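Local coordinates for BH0493 protein (Bacillus halodurans C-125, PDB 2QEE), which binds zinc and belongs to the amidohydrolase superfamily, in which it probably acts as a uronate isomerase, at residues P34-D45 with R118-Q129. Residues are numbered along the deposited sequence; the frame is centred on the assembly and turned at random.
Sequences PNFGEILLWDID and REYFAKKTSEEQ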
loop_
_atom_site.group_PDB
_atom_site.type_symbol
_atom_site.label_atom_id
_atom_site.label_comp_id
_atom_site.label_asym_id
_atom_site.label_seq_id
_atom_site.Cartn_x
_atom_site.Cartn_y
_atom_site.Cartn_z
ATOM N N PRO C 34 4.543 -5.370 38.875
ATOM C CA PRO C 34 3.413 -5.785 39.673
ATOM C C PRO C 34 3.397 -5.087 41.035
ATOM O O PRO C 34 2.323 -4.917 41.567
ATOM C CB PRO C 34 3.584 -7.314 39.791
ATOM C CG PRO C 34 5.007 -7.585 39.457
ATOM C CD PRO C 34 5.422 -6.502 38.503
ATOM N N ASN C 35 4.558 -4.666 41.540
ATOM C CA ASN C 35 4.606 -3.874 42.796
ATOM C C ASN C 35 3.935 -2.505 42.682
ATOM O O ASN C 35 3.583 -1.886 43.700
ATOM C CB ASN C 35 6.033 -3.762 43.383
ATOM C CG ASN C 35 6.958 -2.932 42.541
ATOM O OD1 ASN C 35 6.886 -2.987 41.320
ATOM N ND2 ASN C 35 7.861 -2.172 43.181
ATOM N N PHE C 36 3.695 -2.027 41.458
ATOM C CA PHE C 36 2.927 -0.778 41.301
ATOM C C PHE C 36 1.437 -0.981 41.538
ATOM O O PHE C 36 0.657 -0.035 41.477
ATOM C CB PHE C 36 3.164 -0.154 39.914
ATOM C CG PHE C 36 4.442 0.618 39.814
ATOM C CD1 PHE C 36 5.674 0.043 40.162
ATOM C CD2 PHE C 36 4.422 1.950 39.395
ATOM C CE1 PHE C 36 6.871 0.759 40.060
ATOM C CE2 PHE C 36 5.622 2.686 39.285
ATOM C CZ PHE C 36 6.856 2.074 39.623
ATOM N N GLY C 37 1.039 -2.219 41.744
ATOM C CA GLY C 37 -0.372 -2.547 42.079
ATOM C C GLY C 37 -1.415 -2.625 40.970
ATOM O O GLY C 37 -1.140 -3.132 39.884
ATOM N N GLU C 38 -2.627 -2.147 41.270
ATOM C CA GLU C 38 -3.814 -2.295 40.420
ATOM C C GLU C 38 -3.707 -1.738 38.993
ATOM O O GLU C 38 -4.503 -2.151 38.135
ATOM C CB GLU C 38 -5.060 -1.669 41.087
ATOM C CG GLU C 38 -5.525 -2.347 42.393
ATOM C CD GLU C 38 -6.036 -3.781 42.225
ATOM O OE1 GLU C 38 -6.768 -4.260 43.124
ATOM O OE2 GLU C 38 -5.718 -4.438 41.204
ATOM N N ILE C 39 -2.801 -0.806 38.763
ATOM C CA ILE C 39 -2.622 -0.258 37.403
ATOM C C ILE C 39 -2.062 -1.309 36.432
ATOM O O ILE C 39 -2.191 -1.135 35.221
ATOM C CB ILE C 39 -1.702 0.998 37.283
ATOM C CG1 ILE C 39 -0.410 0.838 38.062
ATOM C CG2 ILE C 39 -2.441 2.247 37.713
ATOM C CD1 ILE C 39 0.572 1.976 37.730
ATOM N N LEU C 40 -1.429 -2.358 36.949
ATOM C CA LEU C 40 -1.151 -3.558 36.122
ATOM C C LEU C 40 -2.440 -4.323 35.887
ATOM O O LEU C 40 -2.979 -4.995 36.813
ATOM C CB LEU C 40 -0.081 -4.466 36.783
ATOM C CG LEU C 40 0.202 -5.771 36.013
ATOM C CD1 LEU C 40 0.918 -5.476 34.685
ATOM C CD2 LEU C 40 1.109 -6.710 36.823
ATOM N N LEU C 41 -2.936 -4.260 34.631
ATOM C CA LEU C 41 -4.186 -4.929 34.261
ATOM C C LEU C 41 -3.904 -6.345 33.820
ATOM O O LEU C 41 -2.968 -6.571 33.039
ATOM C CB LEU C 41 -4.899 -4.190 33.101
ATOM C CG LEU C 41 -5.213 -2.710 33.411
ATOM C CD1 LEU C 41 -5.933 -2.082 32.228
ATOM C CD2 LEU C 41 -6.103 -2.563 34.715
ATOM N N TRP C 42 -4.697 -7.290 34.310
ATOM C CA TRP C 42 -4.607 -8.697 33.907
ATOM C C TRP C 42 -5.859 -9.471 34.158
ATOM O O TRP C 42 -6.670 -9.079 34.997
ATOM C CB TRP C 42 -3.447 -9.436 34.552
ATOM C CG TRP C 42 -3.404 -9.548 36.088
ATOM C CD1 TRP C 42 -2.993 -8.593 36.970
ATOM C CD2 TRP C 42 -3.675 -10.727 36.862
ATOM N NE1 TRP C 42 -3.031 -9.097 38.286
ATOM C CE2 TRP C 42 -3.462 -10.396 38.238
ATOM C CE3 TRP C 42 -4.104 -12.021 36.539
ATOM C CZ2 TRP C 42 -3.623 -11.338 39.270
ATOM C CZ3 TRP C 42 -4.319 -12.960 37.583
ATOM C CH2 TRP C 42 -4.068 -12.600 38.934
ATOM N N ASP C 43 -5.968 -10.584 33.428
ATOM C CA ASP C 43 -7.046 -11.585 33.426
ATOM C C ASP C 43 -7.953 -11.553 32.234
ATOM O O ASP C 43 -7.924 -10.587 31.461
ATOM C CB ASP C 43 -7.841 -11.694 34.757
ATOM C CG ASP C 43 -8.935 -10.644 34.918
ATOM O OD1 ASP C 43 -9.425 -10.001 33.951
ATOM O OD2 ASP C 43 -9.334 -10.458 36.095
ATOM N N ILE C 44 -8.774 -12.585 32.100
ATOM C CA ILE C 44 -9.643 -12.739 30.889
ATOM C C ILE C 44 -10.676 -11.615 30.720
ATOM O O ILE C 44 -11.024 -11.240 29.582
ATOM C CB ILE C 44 -10.288 -14.129 30.844
ATOM C CG1 ILE C 44 -11.082 -14.401 29.561
ATOM C CG2 ILE C 44 -11.218 -14.323 32.109
ATOM C CD1 ILE C 44 -10.292 -14.263 28.227
ATOM N N ASP C 45 -11.252 -11.123 31.820
ATOM C CA ASP C 45 -12.155 -9.987 31.724
ATOM C C ASP C 45 -11.473 -8.731 31.211
ATOM O O ASP C 45 -12.074 -7.985 30.428
ATOM C CB ASP C 45 -12.785 -9.712 33.099
ATOM C CG ASP C 45 -13.836 -10.750 33.477
ATOM O OD1 ASP C 45 -14.289 -11.537 32.630
ATOM O OD2 ASP C 45 -14.241 -10.764 34.649
ATOM N N ARG C 118 -12.247 -17.872 34.059
ATOM C CA ARG C 118 -12.161 -16.896 35.111
ATOM C C ARG C 118 -11.607 -17.539 36.374
ATOM O O ARG C 118 -10.814 -16.909 37.080
ATOM C CB ARG C 118 -13.528 -16.273 35.374
ATOM C CG ARG C 118 -13.958 -15.267 34.306
ATOM C CD ARG C 118 -15.450 -14.922 34.375
ATOM N NE ARG C 118 -15.720 -13.787 33.470
ATOM C CZ ARG C 118 -16.865 -13.578 32.820
ATOM N NH1 ARG C 118 -17.909 -14.386 32.990
ATOM N NH2 ARG C 118 -16.967 -12.516 32.016
ATOM N N GLU C 119 -11.985 -18.791 36.619
ATOM C CA GLU C 119 -11.487 -19.513 37.827
ATOM C C GLU C 119 -9.961 -19.592 37.895
ATOM O O GLU C 119 -9.380 -19.528 38.970
ATOM C CB GLU C 119 -12.090 -20.915 37.945
ATOM C CG GLU C 119 -13.616 -20.968 38.154
ATOM C CD GLU C 119 -14.212 -22.389 38.025
ATOM O OE1 GLU C 119 -15.459 -22.502 38.050
ATOM O OE2 GLU C 119 -13.455 -23.378 37.897
ATOM N N TYR C 120 -9.311 -19.712 36.735
ATOM C CA TYR C 120 -7.877 -19.785 36.660
ATOM C C TYR C 120 -7.238 -18.571 37.300
ATOM O O TYR C 120 -6.259 -18.675 38.049
ATOM C CB TYR C 120 -7.438 -19.931 35.177
ATOM C CG TYR C 120 -5.932 -19.828 34.954
ATOM C CD1 TYR C 120 -5.121 -20.960 34.898
ATOM C CD2 TYR C 120 -5.323 -18.586 34.798
ATOM C CE1 TYR C 120 -3.709 -20.831 34.702
ATOM C CE2 TYR C 120 -3.958 -18.451 34.611
ATOM C CZ TYR C 120 -3.167 -19.583 34.540
ATOM O OH TYR C 120 -1.821 -19.374 34.363
ATOM N N PHE C 121 -7.772 -17.400 36.996
ATOM C CA PHE C 121 -7.117 -16.142 37.397
ATOM C C PHE C 121 -7.431 -15.769 38.856
ATOM O O PHE C 121 -6.622 -15.097 39.505
ATOM C CB PHE C 121 -7.548 -14.982 36.473
ATOM C CG PHE C 121 -7.276 -15.241 35.005
ATOM C CD1 PHE C 121 -6.076 -14.828 34.417
ATOM C CD2 PHE C 121 -8.219 -15.893 34.219
ATOM C CE1 PHE C 121 -5.824 -15.075 33.056
ATOM C CE2 PHE C 121 -7.976 -16.147 32.854
ATOM C CZ PHE C 121 -6.803 -15.734 32.267
ATOM N N ALA C 122 -8.602 -16.208 39.314
ATOM C CA ALA C 122 -9.111 -15.947 40.670
ATOM C C ALA C 122 -8.163 -16.521 41.699
ATOM O O ALA C 122 -8.053 -15.985 42.806
ATOM C CB ALA C 122 -10.496 -16.550 40.855
ATOM N N LYS C 123 -7.446 -17.578 41.322
ATOM C CA LYS C 123 -6.526 -18.230 42.254
ATOM C C LYS C 123 -5.054 -17.833 42.186
ATOM O O LYS C 123 -4.202 -18.575 42.684
ATOM C CB LYS C 123 -6.681 -19.759 42.239
ATOM C CG LYS C 123 -6.808 -20.433 40.913
ATOM C CD LYS C 123 -7.903 -21.468 41.043
ATOM C CE LYS C 123 -7.510 -22.790 40.417
ATOM N NZ LYS C 123 -8.726 -23.639 40.187
ATOM N N LYS C 124 -4.746 -16.665 41.624
ATOM C CA LYS C 124 -3.343 -16.264 41.470
ATOM C C LYS C 124 -3.101 -14.857 41.986
ATOM O O LYS C 124 -4.018 -14.041 41.973
ATOM C CB LYS C 124 -2.942 -16.303 39.972
ATOM C CG LYS C 124 -3.127 -17.640 39.298
ATOM C CD LYS C 124 -2.508 -17.645 37.907
ATOM C CE LYS C 124 -0.974 -17.768 37.998
ATOM N NZ LYS C 124 -0.456 -18.278 36.697
ATOM N N THR C 125 -1.865 -14.551 42.372
ATOM C CA THR C 125 -1.468 -13.168 42.592
ATOM C C THR C 125 -0.929 -12.554 41.304
ATOM O O THR C 125 -0.569 -13.274 40.370
ATOM C CB THR C 125 -0.331 -13.023 43.594
ATOM O OG1 THR C 125 0.870 -13.631 43.071
ATOM C CG2 THR C 125 -0.707 -13.639 44.962
ATOM N N SER C 126 -0.838 -11.235 41.304
ATOM C CA SER C 126 -0.222 -10.460 40.217
ATOM C C SER C 126 1.201 -10.937 39.940
ATOM O O SER C 126 1.566 -11.199 38.780
ATOM C CB SER C 126 -0.196 -8.987 40.628
ATOM O OG SER C 126 -1.531 -8.518 40.729
ATOM N N GLU C 127 1.991 -11.075 41.013
ATOM C CA GLU C 127 3.399 -11.462 40.919
ATOM C C GLU C 127 3.504 -12.847 40.260
ATOM O O GLU C 127 4.357 -13.069 39.369
ATOM C CB GLU C 127 4.059 -11.450 42.302
ATOM C CG GLU C 127 4.374 -10.047 42.832
ATOM C CD GLU C 127 3.162 -9.326 43.386
ATOM O OE1 GLU C 127 2.080 -9.949 43.550
ATOM O OE2 GLU C 127 3.289 -8.103 43.662
ATOM N N GLU C 128 2.630 -13.757 40.656
ATOM C CA GLU C 128 2.608 -15.114 40.055
ATOM C C GLU C 128 2.245 -15.049 38.569
ATOM O O GLU C 128 2.853 -15.763 37.758
ATOM C CB GLU C 128 1.596 -16.003 40.756
ATOM C CG GLU C 128 2.045 -16.384 42.156
ATOM C CD GLU C 128 0.997 -17.139 42.944
ATOM O OE1 GLU C 128 -0.230 -16.983 42.712
ATOM O OE2 GLU C 128 1.429 -17.907 43.837
ATOM N N GLN C 129 1.254 -14.222 38.234
ATOM C CA GLN C 129 0.790 -14.145 36.833
ATOM C C GLN C 129 1.865 -13.538 35.964
ATOM O O GLN C 129 2.057 -13.967 34.803
ATOM C CB GLN C 129 -0.563 -13.418 36.677
ATOM C CG GLN C 129 -1.148 -13.453 35.228
ATOM C CD GLN C 129 -1.538 -14.869 34.735
ATOM O OE1 GLN C 129 -1.101 -15.892 35.294
ATOM N NE2 GLN C 129 -2.359 -14.927 33.662
#
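Where helix 114-122 hands over to helix 126-136, the indole of Trp42, carried by the loop that leads into helix 44-48, packs into the corner between them, a worked example of an aromatic side chain filling a helix-helix corner. The second helix opens with a capping box: Glu128 N bonds to Thr125 OG1 and Thr125 N to Glu128 OE1. Beside this cap, Trp42 NE1 donates to Ser126 OG at 2.9 Å, bent to 145° and tilted from the ring plane. With CG set between backbone N and carbonyl carbon (chi1 61°), the indole reaches the corner, its CH2 edge 3.4 Å from Lys124 O. Gln129 CB lies over one face, a CH-pi contact 3.9 Å from the six-membered ring's centroid, while the Gln129 amide bonds onward to Lys124 NZ and Glu362. Replacing Trp42 by alanine would probably open a gap between loop and corner, leaving Ser126 OG without its indole N-H. Farther along, Phe121 takes Asp43 CA and Ile44 N over one face and Tyr120 CD2 over the other; Asp43 N-caps helix 44-48, OD1 accepting from Glu46 N. Asp45 OD2 pairs with Arg74, and Arg118 NH1 with Asp78 and Gln115. Arg118 NE (2.8 Å) and NH2 (2.9 Å) both grip Asp45 OD1, which lies in the guanidinium plane although the carboxylate is turned 65° from it.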